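MsStt7d protein (PDB 4IX3) probably acts as a protein kinase, its catalytic domain binding ATP and magnesium ions and passing phosphate to other proteins. Local coordinates at residues N70-A75 with H160-V165; M134-A139 with T145-R150; V263-D268 with E272-D277. All blocks are in the same frame, centred on the assembly; numbering follows the deposited sequence. Where two conformers were deposited one is given.

Contact 1: residues N70-A75 with H160-V165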
ATOM      1  N   ASN B  70       0.164  18.350  -6.907  1.00 11.50           N
ATOM      2  CA  ASN B  70      -0.027  19.329  -5.826  1.00 11.00           C
ATOM      3  C   ASN B  70       0.456  20.714  -6.207  1.00 11.28           C
ATOM      4  O   ASN B  70      -0.219  21.679  -5.892  1.00 11.48           O
ATOM      5  CB  ASN B  70       0.665  18.895  -4.540  1.00 12.52           C
ATOM      6  CG  ASN B  70      -0.250  18.069  -3.654  1.00  9.86           C
ATOM      7  OD1 ASN B  70      -1.017  18.630  -2.873  1.00 11.45           O
ATOM      8  ND2 ASN B  70      -0.172  16.742  -3.766  1.00 11.30           N
ATOM      9  N   TYR B  71       1.545  20.822  -6.953  1.00 12.66           N
ATOM     10  CA  TYR B  71       1.953  22.155  -7.410  1.00 12.81           C
ATOM     11  C   TYR B  71       0.911  22.699  -8.372  1.00 12.61           C
ATOM     12  O   TYR B  71       0.588  23.891  -8.341  1.00 13.69           O
ATOM     13  CB  TYR B  71       3.333  22.111  -8.084  1.00 14.54           C
ATOM     14  CG  TYR B  71       4.478  22.138  -7.098  1.00 12.80           C
ATOM     15  CD1 TYR B  71       4.825  23.320  -6.448  1.00 13.61           C
ATOM     16  CD2 TYR B  71       5.281  21.024  -6.884  1.00 13.33           C
ATOM     17  CE1 TYR B  71       5.906  23.416  -5.562  1.00 14.73           C
ATOM     18  CE2 TYR B  71       6.387  21.108  -6.035  1.00 14.38           C
ATOM     19  CZ  TYR B  71       6.676  22.270  -5.346  1.00 14.20           C
ATOM     20  OH  TYR B  71       7.750  22.321  -4.485  1.00 15.39           O
ATOM     21  N   HIS B  72       0.397  21.861  -9.270  1.00 12.24           N
ATOM     22  CA  HIS B  72      -0.644  22.312 -10.209  1.00 11.73           C
ATOM     23  C   HIS B  72      -1.876  22.820  -9.476  1.00 11.47           C
ATOM     24  O   HIS B  72      -2.447  23.856  -9.867  1.00 13.99           O
ATOM     25  CB  HIS B  72      -1.008  21.176 -11.170  1.00 13.51           C
ATOM     26  CG  HIS B  72      -1.913  21.587 -12.289  1.00 13.35           C
ATOM     27  ND1 HIS B  72      -1.485  22.316 -13.348  1.00 16.83           N
ATOM     28  CD2 HIS B  72      -3.261  21.320 -12.488  1.00 14.61           C
ATOM     29  CE1 HIS B  72      -2.527  22.513 -14.177  1.00 19.07           C
ATOM     30  NE2 HIS B  72      -3.608  21.877 -13.660  1.00 14.71           N
ATOM     31  N   VAL B  73      -2.332  22.050  -8.498  1.00 11.03           N
ATOM     32  CA  VAL B  73      -3.529  22.426  -7.714  1.00 12.89           C
ATOM     33  C   VAL B  73      -3.298  23.683  -6.882  1.00 12.75           C
ATOM     34  O   VAL B  73      -4.191  24.537  -6.765  1.00 13.71           O
ATOM     35  CB  VAL B  73      -3.995  21.256  -6.828  1.00 11.59           C
ATOM     36  CG1 VAL B  73      -5.075  21.686  -5.829  1.00 13.59           C
ATOM     37  CG2 VAL B  73      -4.536  20.161  -7.737  1.00 13.06           C
ATOM     38  N   HIS B  74      -2.098  23.832  -6.339  1.00 13.19           N
ATOM     39  CA  HIS B  74      -1.782  25.020  -5.577  1.00 12.46           C
ATOM     40  C   HIS B  74      -1.837  26.260  -6.488  1.00 14.26           C
ATOM     41  O   HIS B  74      -2.330  27.321  -6.077  1.00 16.34           O
ATOM     42  CB  HIS B  74      -0.383  24.895  -4.993  1.00 15.39           C
ATOM     43  CG  HIS B  74       0.013  26.109  -4.209  1.00 15.15           C
ATOM     44  ND1 HIS B  74      -0.247  26.242  -2.896  1.00 20.37           N
ATOM     45  CD2 HIS B  74       0.630  27.287  -4.621  1.00 18.02           C
ATOM     46  CE1 HIS B  74       0.241  27.419  -2.466  1.00 24.75           C
ATOM     47  NE2 HIS B  74       0.783  28.055  -3.520  1.00 24.87           N
ATOM     48  N   ALA B  75      -1.396  26.141  -7.743  1.00 14.87           N
ATOM     49  CA  ALA B  75      -1.421  27.250  -8.674  1.00 14.15           C
ATOM     50  C   ALA B  75      -2.811  27.557  -9.195  1.00 15.48           C
ATOM     51  O   ALA B  75      -3.065  28.732  -9.485  1.00 20.44           O
ATOM     52  CB  ALA B  75      -0.469  26.977  -9.829  1.00 14.66           C
ATOM     53  N   HIS B 160     -11.585  19.657 -11.933  1.00 11.24           N
ATOM     54  CA  HIS B 160     -11.794  19.201 -13.296  1.00 12.71           C
ATOM     55  C   HIS B 160     -11.513  20.273 -14.340  1.00 13.38           C
ATOM     56  O   HIS B 160     -10.974  19.994 -15.427  1.00 14.46           O
ATOM     57  CB  HIS B 160     -13.199  18.627 -13.512  1.00 12.26           C
ATOM     58  CG  HIS B 160     -13.493  17.472 -12.604  1.00 12.49           C
ATOM     59  ND1 HIS B 160     -14.754  17.067 -12.289  1.00 13.03           N
ATOM     60  CD2 HIS B 160     -12.630  16.644 -11.915  1.00 11.03           C
ATOM     61  CE1 HIS B 160     -14.699  16.030 -11.435  1.00 12.25           C
ATOM     62  NE2 HIS B 160     -13.404  15.758 -11.192  1.00 11.65           N
ATOM     63  N   GLU B 161     -11.873  21.515 -14.020  1.00 14.05           N
ATOM     64  CA  GLU B 161     -11.662  22.669 -14.896  1.00 17.09           C
ATOM     65  C   GLU B 161     -10.171  22.867 -15.215  1.00 16.33           C
ATOM     66  O   GLU B 161      -9.813  23.351 -16.279  1.00 19.49           O
ATOM     67  CB  GLU B 161     -12.278  23.926 -14.236  1.00 19.92           C
ATOM     68  CG  GLU B 161     -12.365  25.210 -15.050  1.00 28.16           C
ATOM     69  CD  GLU B 161     -12.897  26.378 -14.206  1.00 38.64           C
ATOM     70  OE1 GLU B 161     -13.552  26.167 -13.145  1.00 46.22           O
ATOM     71  OE2 GLU B 161     -12.629  27.536 -14.578  1.00 61.68           O
ATOM     72  N   CYS B 162      -9.305  22.500 -14.287  1.00 14.03           N
ATOM     73  CA  CYS B 162      -7.878  22.609 -14.552  0.50 16.06           C
ATOM     74  C   CYS B 162      -7.245  21.272 -14.870  1.00 15.12           C
ATOM     75  O   CYS B 162      -6.011  21.137 -14.855  1.00 16.46           O
ATOM     76  CB  CYS B 162      -7.145  23.356 -13.447  0.50 17.11           C
ATOM     77  SG  CYS B 162      -6.950  22.437 -11.909  0.50 12.30           S
ATOM     78  N   GLY B 163      -8.076  20.303 -15.253  1.00 14.60           N
ATOM     79  CA  GLY B 163      -7.607  19.035 -15.794  1.00 16.48           C
ATOM     80  C   GLY B 163      -7.314  17.934 -14.786  1.00 13.19           C
ATOM     81  O   GLY B 163      -6.829  16.887 -15.180  1.00 16.24           O
ATOM     82  N   VAL B 164      -7.578  18.142 -13.513  1.00 13.05           N
ATOM     83  CA  VAL B 164      -7.269  17.161 -12.491  1.00 11.32           C
ATOM     84  C   VAL B 164      -8.464  16.303 -12.148  1.00 11.28           C
ATOM     85  O   VAL B 164      -9.545  16.862 -11.860  1.00 11.84           O
ATOM     86  CB  VAL B 164      -6.729  17.879 -11.232  1.00 12.46           C
ATOM     87  CG1 VAL B 164      -6.469  16.881 -10.096  1.00 12.68           C
ATOM     88  CG2 VAL B 164      -5.442  18.650 -11.597  1.00 15.16           C
ATOM     89  N   VAL B 165      -8.276  14.994 -12.177  1.00 12.27           N
ATOM     90  CA  VAL B 165      -9.253  14.046 -11.642  1.00 11.99           C
ATOM     91  C   VAL B 165      -8.682  13.459 -10.365  1.00 10.76           C
ATOM     92  O   VAL B 165      -7.537  12.963 -10.392  1.00 12.24           O
ATOM     93  CB  VAL B 165      -9.640  12.966 -12.671  1.00 12.40           C
ATOM     94  CG1 VAL B 165     -10.586  11.920 -12.090  1.00 12.45           C
ATOM     95  CG2 VAL B 165     -10.225  13.647 -13.892  1.00 14.97           C
TER
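His-72 reaches from helix 59-76 to Cys-162 and Val-164. Its CB leaves the helix toward 160-165, and CG stands anti to the backbone N (chi1 -172°), which carries the imidazole outward. Further along the ring, CD2 lies 3.6 Å from CG2 of Val-164, which sits at the ring edge near its plane; the imidazole and the valine pass side by side, pointing opposite ways. At the tip, NE2 gives its hydrogen to the carbonyl O of Cys-162 over 2.8 Å, with 160° at the hydrogen. The acceptor is 13° out of the ring plane, and this bond, with the valine methyl at the edge, probably helps to fix the ring's rotation. In kinase terms the contact joins the C-terminal part of helix C to the end of helix E, just before the catalytic loop with Asp-168. A Schellman motif ends helix 141-161 here: Gly-163 takes positive phi, where a CB would press on the preceding carbonyl O, and Val-164 begins the short strand 164-165. Beside the polar bridge, Val-73 CG2 rests 4.2 Å from Val-164 CG2. Branched and apolar, these two valines suit a buried place, and Leu-194 of strand 193-194 touches both His-72 and Val-164.

Contact 2: residues M134-A139 with T145-R150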
ATOM      1  N   MET B 134     -18.429  21.113  10.644  1.00 12.21           N
ATOM      2  CA  MET B 134     -18.686  21.803   9.390  1.00 11.90           C
ATOM      3  C   MET B 134     -19.316  23.216   9.586  1.00 12.03           C
ATOM      4  O   MET B 134     -19.554  23.906   8.595  1.00 14.05           O
ATOM      5  CB  MET B 134     -19.711  21.002   8.611  1.00 13.37           C
ATOM      6  CG  MET B 134     -19.194  19.671   8.035  1.00 11.57           C
ATOM      7  SD  MET B 134     -20.471  18.647   7.284  1.00 13.42           S
ATOM      8  CE  MET B 134     -21.212  19.817   6.121  1.00 13.83           C
ATOM      9  N   ALA B 135     -19.567  23.625  10.827  1.00 12.54           N
ATOM     10  CA  ALA B 135     -20.296  24.879  11.104  1.00 14.53           C
ATOM     11  C   ALA B 135     -21.619  24.902  10.316  1.00 14.34           C
ATOM     12  O   ALA B 135     -21.992  25.903   9.667  1.00 15.37           O
ATOM     13  CB  ALA B 135     -19.419  26.101  10.832  1.00 14.84           C
ATOM     14  N   CYS B 136     -22.291  23.748  10.341  1.00 14.18           N
ATOM     15  CA  CYS B 136     -23.534  23.597   9.576  1.00 14.60           C
ATOM     16  C   CYS B 136     -24.720  23.843  10.458  1.00 15.42           C
ATOM     17  O   CYS B 136     -24.996  23.021  11.333  1.00 17.83           O
ATOM     18  CB  CYS B 136     -23.561  22.170   9.009  1.00 14.69           C
ATOM     19  SG  CYS B 136     -24.880  21.873   7.796  1.00 14.74           S
ATOM     20  N   ALA B 137     -25.449  24.938  10.211  1.00 17.52           N
ATOM     21  CA  ALA B 137     -26.520  25.329  11.114  1.00 19.17           C
ATOM     22  C   ALA B 137     -27.639  24.293  11.156  1.00 18.39           C
ATOM     23  O   ALA B 137     -28.290  24.114  12.199  1.00 19.43           O
ATOM     24  CB  ALA B 137     -27.093  26.665  10.666  1.00 20.70           C
ATOM     25  N   ASP B 138     -27.963  23.729   9.991  1.00 16.92           N
ATOM     26  CA  ASP B 138     -28.990  22.691   9.896  1.00 16.03           C
ATOM     27  C   ASP B 138     -28.341  21.351  10.188  1.00 15.12           C
ATOM     28  O   ASP B 138     -27.772  20.716   9.284  1.00 15.89           O
ATOM     29  CB  ASP B 138     -29.645  22.787   8.512  1.00 18.10           C
ATOM     30  CG  ASP B 138     -30.633  21.655   8.215  1.00 15.07           C
ATOM     31  OD1 ASP B 138     -30.946  20.849   9.118  1.00 19.89           O
ATOM     32  OD2 ASP B 138     -31.076  21.544   7.043  1.00 18.99           O
ATOM     33  N   ALA B 139     -28.394  20.963  11.464  1.00 14.99           N
ATOM     34  CA  ALA B 139     -27.719  19.774  11.982  1.00 14.61           C
ATOM     35  C   ALA B 139     -28.571  18.523  11.821  1.00 17.01           C
ATOM     36  O   ALA B 139     -28.937  17.862  12.792  1.00 20.92           O
ATOM     37  CB  ALA B 139     -27.339  19.975  13.441  1.00 19.09           C
ATOM     38  N   THR B 145     -25.698  17.035   4.324  1.00 10.68           N
ATOM     39  CA  THR B 145     -25.520  16.612   2.944  1.00 10.27           C
ATOM     40  C   THR B 145     -25.510  17.795   1.985  1.00 10.25           C
ATOM     41  O   THR B 145     -24.703  17.880   1.071  1.00 11.13           O
ATOM     42  CB  THR B 145     -26.564  15.534   2.531  1.00 10.87           C
ATOM     43  OG1 THR B 145     -26.463  14.462   3.492  1.00 11.96           O
ATOM     44  CG2 THR B 145     -26.310  15.011   1.115  1.00 12.39           C
ATOM     45  N   LYS B 146     -26.460  18.706   2.159  1.00 10.77           N
ATOM     46  CA  LYS B 146     -26.507  19.873   1.286  1.00 11.85           C
ATOM     47  C   LYS B 146     -25.224  20.712   1.355  1.00 11.34           C
ATOM     48  O   LYS B 146     -24.632  21.063   0.321  1.00 12.02           O
ATOM     49  CB  LYS B 146     -27.712  20.714   1.707  1.00 13.35           C
ATOM     50  CG  LYS B 146     -29.039  20.141   1.263  1.00 18.37           C
ATOM     51  CD  LYS B 146     -30.221  21.042   1.608  1.00 20.61           C
ATOM     52  CE  LYS B 146     -29.822  22.476   1.305  1.00 20.00           C
ATOM     53  NZ  LYS B 146     -30.773  23.408   0.603  1.00 37.53           N
ATOM     54  N   LYS B 147     -24.785  20.975   2.580  1.00 10.32           N
ATOM     55  CA  LYS B 147     -23.608  21.818   2.730  1.00 11.27           C
ATOM     56  C   LYS B 147     -22.350  21.124   2.208  1.00 10.30           C
ATOM     57  O   LYS B 147     -21.539  21.694   1.469  1.00 11.34           O
ATOM     58  CB  LYS B 147     -23.440  22.269   4.169  1.00 11.43           C
ATOM     59  CG  LYS B 147     -22.280  23.253   4.372  1.00 12.45           C
ATOM     60  CD  LYS B 147     -22.169  23.689   5.843  1.00 13.58           C
ATOM     61  CE  LYS B 147     -21.326  24.938   6.091  1.00 12.82           C
ATOM     62  NZ  LYS B 147     -19.889  24.668   5.774  1.00 13.54           N
ATOM     63  N   ALA B 148     -22.152  19.865   2.625  1.00 10.30           N
ATOM     64  CA  ALA B 148     -20.953  19.120   2.235  1.00  9.65           C
ATOM     65  C   ALA B 148     -20.923  18.901   0.741  1.00 10.41           C
ATOM     66  O   ALA B 148     -19.868  19.014   0.111  1.00 10.20           O
ATOM     67  CB  ALA B 148     -20.908  17.776   2.940  1.00 11.18           C
ATOM     68  N   MET B 149     -22.051  18.496   0.138  1.00  9.64           N
ATOM     69  CA  MET B 149     -22.063  18.211  -1.273  1.00  9.85           C
ATOM     70  C   MET B 149     -21.844  19.473  -2.101  1.00  9.82           C
ATOM     71  O   MET B 149     -21.210  19.408  -3.158  1.00 10.12           O
ATOM     72  CB  MET B 149     -23.303  17.419  -1.702  1.00 10.25           C
ATOM     73  CG  MET B 149     -23.366  15.987  -1.190  1.00 10.85           C
ATOM     74  SD  MET B 149     -21.940  14.953  -1.636  1.00 11.95           S
ATOM     75  CE  MET B 149     -22.145  14.958  -3.418  1.00 16.14           C
ATOM     76  N   ARG B 150     -22.386  20.602  -1.651  1.00 10.13           N
ATOM     77  CA  ARG B 150     -22.165  21.819  -2.430  1.00 10.62           C
ATOM     78  C   ARG B 150     -20.660  22.121  -2.426  1.00  9.46           C
ATOM     79  O   ARG B 150     -20.111  22.490  -3.487  1.00 10.20           O
ATOM     80  CB  ARG B 150     -22.955  22.976  -1.784  1.00 12.58           C
ATOM     81  CG  ARG B 150     -22.901  24.274  -2.582  1.00 15.62           C
ATOM     82  CD  ARG B 150     -23.624  25.414  -1.880  1.00 19.81           C
ATOM     83  NE  ARG B 150     -25.071  25.210  -1.821  1.00 27.22           N
ATOM     84  CZ  ARG B 150     -25.749  24.905  -0.722  1.00 25.20           C
ATOM     85  NH1 ARG B 150     -25.094  24.761   0.433  1.00 25.55           N
ATOM     86  NH2 ARG B 150     -27.084  24.820  -0.773  1.00 26.33           N
TER
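Met-134 and Lys-147 reach past each other in opposite directions across the turn between helices 127-133 and 141-161 of the kinase C-terminal lobe. A Schellman motif closes the first helix: Ala-135 takes positive phi (52°), and the chain then doubles back toward helix 141-161. Met-134 sends its side chain toward that helix while Lys-147 sends its own back to the backbone of Met-134, so the two chains run alongside and each ends near the root of the other. The methionine bends at its last torsion (chi3 53°), which turns the methyl CE onto the helix surface, 3.6 Å from Ala-148 N and 3.8 Å from Ala-148 CB. The same methyl is 3.8 Å from Lys-147 CB. A long, flexible thioether suits this place because it can fit itself to the helix, and the small Ala-148 lets it come close. Cys-136 lies along the lysine stem, its CB 3.8 Å from Lys-147 CD and its SG beside both CD and CB. Lys-147 therefore offers apolar methylenes to both sulfur-bearing residues and still carries its charge to the end of the stem. There the ammonium serves two acceptors, a salt bridge to Glu-151 OE1 in its own helix and a carbonyl near the C-terminal end of helix 127-133, where the helix dipole would probably favour a cation. The stem is extended until chi4 (-67°), whose bend brings NZ to Met-134 O at 2.9 Å, in the carbonyl plane.

Contact 3: residues V263-D268 with E272-D277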
ATOM      1  N   VAL B 263     -27.761   7.578   7.601  1.00 13.89           N
ATOM      2  CA  VAL B 263     -26.901   7.124   8.715  1.00 14.49           C
ATOM      3  C   VAL B 263     -26.510   5.652   8.508  1.00 14.66           C
ATOM      4  O   VAL B 263     -25.340   5.276   8.704  1.00 15.52           O
ATOM      5  CB  VAL B 263     -27.506   7.394  10.115  1.00 14.76           C
ATOM      6  CG1 VAL B 263     -26.658   6.752  11.210  1.00 17.98           C
ATOM      7  CG2 VAL B 263     -27.634   8.900  10.321  1.00 16.91           C
ATOM      8  N   GLY B 264     -27.483   4.823   8.176  1.00 15.69           N
ATOM      9  CA  GLY B 264     -27.206   3.391   8.015  1.00 16.45           C
ATOM     10  C   GLY B 264     -26.295   3.036   6.848  1.00 16.07           C
ATOM     11  O   GLY B 264     -25.797   1.888   6.800  1.00 17.85           O
ATOM     12  N   LEU B 265     -26.014   3.979   5.925  1.00 14.52           N
ATOM     13  CA  LEU B 265     -25.059   3.681   4.867  1.00 14.26           C
ATOM     14  C   LEU B 265     -23.646   4.131   5.227  1.00 13.65           C
ATOM     15  O   LEU B 265     -22.759   4.031   4.377  1.00 14.32           O
ATOM     16  CB  LEU B 265     -25.482   4.315   3.551  1.00 14.97           C
ATOM     17  CG  LEU B 265     -26.883   3.866   3.084  1.00 14.95           C
ATOM     18  CD1 LEU B 265     -27.235   4.548   1.772  1.00 15.88           C
ATOM     19  CD2 LEU B 265     -26.946   2.346   2.971  1.00 16.88           C
ATOM     20  N   ARG B 266     -23.435   4.602   6.457  1.00 14.37           N
ATOM     21  CA  ARG B 266     -22.103   5.132   6.823  1.00 13.71           C
ATOM     22  C   ARG B 266     -21.061   4.058   7.115  1.00 14.36           C
ATOM     23  O   ARG B 266     -19.874   4.361   7.182  1.00 16.82           O
ATOM     24  CB  ARG B 266     -22.196   6.116   7.998  1.00 14.88           C
ATOM     25  CG  ARG B 266     -22.957   7.358   7.533  1.00 14.76           C
ATOM     26  CD  ARG B 266     -23.164   8.359   8.632  1.00 15.42           C
ATOM     27  NE  ARG B 266     -23.828   9.550   8.098  1.00 14.13           N
ATOM     28  CZ  ARG B 266     -24.271  10.548   8.875  1.00 13.17           C
ATOM     29  NH1 ARG B 266     -24.074  10.519  10.198  1.00 15.09           N
ATOM     30  NH2 ARG B 266     -24.916  11.595   8.353  1.00 13.69           N
ATOM     31  N   THR B 267     -21.501   2.825   7.388  1.00 16.56           N
ATOM     32  CA  THR B 267     -20.538   1.752   7.585  1.00 17.09           C
ATOM     33  C   THR B 267     -20.180   1.224   6.199  1.00 16.54           C
ATOM     34  O   THR B 267     -20.936   1.379   5.235  1.00 17.30           O
ATOM     35  CB  THR B 267     -21.180   0.614   8.369  1.00 19.72           C
ATOM     36  OG1 THR B 267     -22.347   0.182   7.667  1.00 22.29           O
ATOM     37  CG2 THR B 267     -21.563   1.070   9.741  1.00 22.63           C
ATOM     38  N   ASP B 268     -19.018   0.584   6.087  1.00 17.30           N
ATOM     39  CA  ASP B 268     -18.630  -0.032   4.827  1.00 15.47           C
ATOM     40  C   ASP B 268     -19.695  -1.032   4.395  1.00 15.76           C
ATOM     41  O   ASP B 268     -20.003  -1.109   3.215  1.00 17.23           O
ATOM     42  CB  ASP B 268     -17.321  -0.819   4.972  1.00 16.64           C
ATOM     43  CG  ASP B 268     -16.092   0.063   5.096  1.00 16.13           C
ATOM     44  OD1 ASP B 268     -16.131   1.313   4.990  1.00 19.80           O
ATOM     45  OD2 ASP B 268     -14.996  -0.510   5.165  1.00 20.17           O
ATOM     46  N   GLU B 272     -21.949  -0.960   1.004  1.00 16.89           N
ATOM     47  CA  GLU B 272     -21.781  -2.147   0.143  1.00 18.91           C
ATOM     48  C   GLU B 272     -23.125  -2.835  -0.148  1.00 19.43           C
ATOM     49  O   GLU B 272     -23.407  -3.163  -1.305  1.00 20.24           O
ATOM     50  CB  GLU B 272     -20.805  -3.151   0.777  1.00 19.63           C
ATOM     51  CG  GLU B 272     -20.530  -4.379  -0.085  1.00 27.14           C
ATOM     52  CD  GLU B 272     -19.511  -5.333   0.520  1.00 43.92           C
ATOM     53  OE1 GLU B 272     -19.250  -5.239   1.739  1.00 55.15           O
ATOM     54  OE2 GLU B 272     -19.012  -6.204  -0.232  1.00 52.62           O
ATOM     55  N   ARG B 273     -23.974  -2.983   0.868  1.00 19.55           N
ATOM     56  CA  ARG B 273     -25.289  -3.624   0.670  1.00 20.61           C
ATOM     57  C   ARG B 273     -26.118  -2.769  -0.292  1.00 20.45           C
ATOM     58  O   ARG B 273     -26.761  -3.275  -1.228  1.00 21.38           O
ATOM     59  CB  ARG B 273     -26.060  -3.749   1.982  1.00 21.64           C
ATOM     60  CG  ARG B 273     -27.449  -4.352   1.765  1.00 26.77           C
ATOM     61  CD  ARG B 273     -27.912  -5.093   2.987  1.00 33.72           C
ATOM     62  NE  ARG B 273     -28.428  -4.193   4.006  1.00 38.86           N
ATOM     63  CZ  ARG B 273     -29.717  -3.970   4.249  1.00 36.57           C
ATOM     64  NH1 ARG B 273     -30.667  -4.452   3.459  1.00 43.88           N
ATOM     65  NH2 ARG B 273     -30.040  -3.220   5.292  1.00 32.80           N
ATOM     66  N   PHE B 274     -26.175  -1.454  -0.045  1.00 19.17           N
ATOM     67  CA  PHE B 274     -26.924  -0.575  -0.927  1.00 17.71           C
ATOM     68  C   PHE B 274     -26.445  -0.682  -2.362  1.00 15.69           C
ATOM     69  O   PHE B 274     -27.255  -0.829  -3.283  1.00 19.41           O
ATOM     70  CB  PHE B 274     -26.869   0.890  -0.476  1.00 16.75           C
ATOM     71  CG  PHE B 274     -27.516   1.840  -1.454  1.00 16.60           C
ATOM     72  CD1 PHE B 274     -26.797   2.327  -2.541  1.00 17.09           C
ATOM     73  CD2 PHE B 274     -28.874   2.073  -1.405  1.00 22.47           C
ATOM     74  CE1 PHE B 274     -27.371   3.170  -3.471  1.00 17.28           C
ATOM     75  CE2 PHE B 274     -29.459   2.914  -2.347  1.00 20.71           C
ATOM     76  CZ  PHE B 274     -28.739   3.390  -3.418  1.00 20.42           C
ATOM     77  N   LEU B 275     -25.136  -0.609  -2.589  1.00 18.40           N
ATOM     78  CA  LEU B 275     -24.643  -0.581  -3.972  1.00 16.30           C
ATOM     79  C   LEU B 275     -24.894  -1.907  -4.694  1.00 17.32           C
ATOM     80  O   LEU B 275     -25.107  -1.909  -5.910  1.00 19.85           O
ATOM     81  CB  LEU B 275     -23.154  -0.212  -4.032  1.00 19.07           C
ATOM     82  CG  LEU B 275     -22.908   1.268  -3.705  1.00 15.87           C
ATOM     83  CD1 LEU B 275     -21.407   1.500  -3.625  1.00 19.84           C
ATOM     84  CD2 LEU B 275     -23.543   2.209  -4.721  1.00 21.92           C
ATOM     85  N   ALA B 276     -24.871  -3.029  -3.977  1.00 19.58           N
ATOM     86  CA  ALA B 276     -25.168  -4.325  -4.580  1.00 20.56           C
ATOM     87  C   ALA B 276     -26.618  -4.340  -5.040  1.00 21.27           C
ATOM     88  O   ALA B 276     -26.931  -4.846  -6.124  1.00 22.14           O
ATOM     89  CB  ALA B 276     -24.924  -5.407  -3.553  1.00 22.06           C
ATOM     90  N   ASP B 277     -27.515  -3.814  -4.200  1.00 20.60           N
ATOM     91  CA  ASP B 277     -28.938  -3.784  -4.566  1.00 21.87           C
ATOM     92  C   ASP B 277     -29.155  -2.815  -5.726  1.00 22.89           C
ATOM     93  O   ASP B 277     -29.940  -3.094  -6.620  1.00 23.31           O
ATOM     94  CB  ASP B 277     -29.789  -3.348  -3.370  1.00 22.98           C
ATOM     95  CG  ASP B 277     -30.147  -4.512  -2.449  1.00 28.55           C
ATOM     96  OD1 ASP B 277     -30.149  -5.680  -2.903  1.00 34.38           O
ATOM     97  OD2 ASP B 277     -30.422  -4.254  -1.259  1.00 29.90           O
TER
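Asp-268, whose carbonyl faces Glu-272, has a carboxylate oxygen, OD1, gripped by two salt bridges, to Arg-214 NH1 and Arg-124 NH2. A short acidic side chain suits the first turn of a helix, where its charge would probably also be favoured by the helix dipole. Just before it, Thr-267 is the N-cap of helix 268-280, and its OG1 accepts from Gly-270 N. The helix goes on with an ordinary i to i+4 bond, Glu-272 N donating to Asp-268 O at 2.9 Å with 158° at the hydrogen. Glu-272 CB lies 3.3 Å from the same oxygen, while the extended rest of its chain carries the carboxylate to an exposed surface, where a charged residue fits. The apolar half of the contact is Leu-265 on Phe-274, side chains that meet at a slant. Leu-265 CD2 comes to 3.7 Å from Phe-274 CB. Chi1 of 174° swings the ring of Phe-274 to the carbonyl side, leading it away from 263-268 to meet Phe-288 of helix 285-291. Both apolar residues also rest on Leu-258, so helix 268-280, helix G of the kinase fold, packs with its lead-in against helix 246-261.

In the fold
From the N terminus, the chain passes through the first four strands of the small lobe and reaches helix 59-76, where contact 1 opens. It closes only after 84 intervening residues, at the end of helix 141-161, and so ties the helix of the small lobe to the large lobe beside the catalytic loop. Within that span lies contact 2, a local turn with five residues between its segments that uses the same helix 141-161; nearest atoms of the two are about 11 Å apart. Contact 3 follows in series, folding the loop that follows helix 246-261 onto helix 268-280. Its nearest atoms are about 6 Å from contact 2, whereas contacts 1 and 3 lie on opposite sides of the chain's centre.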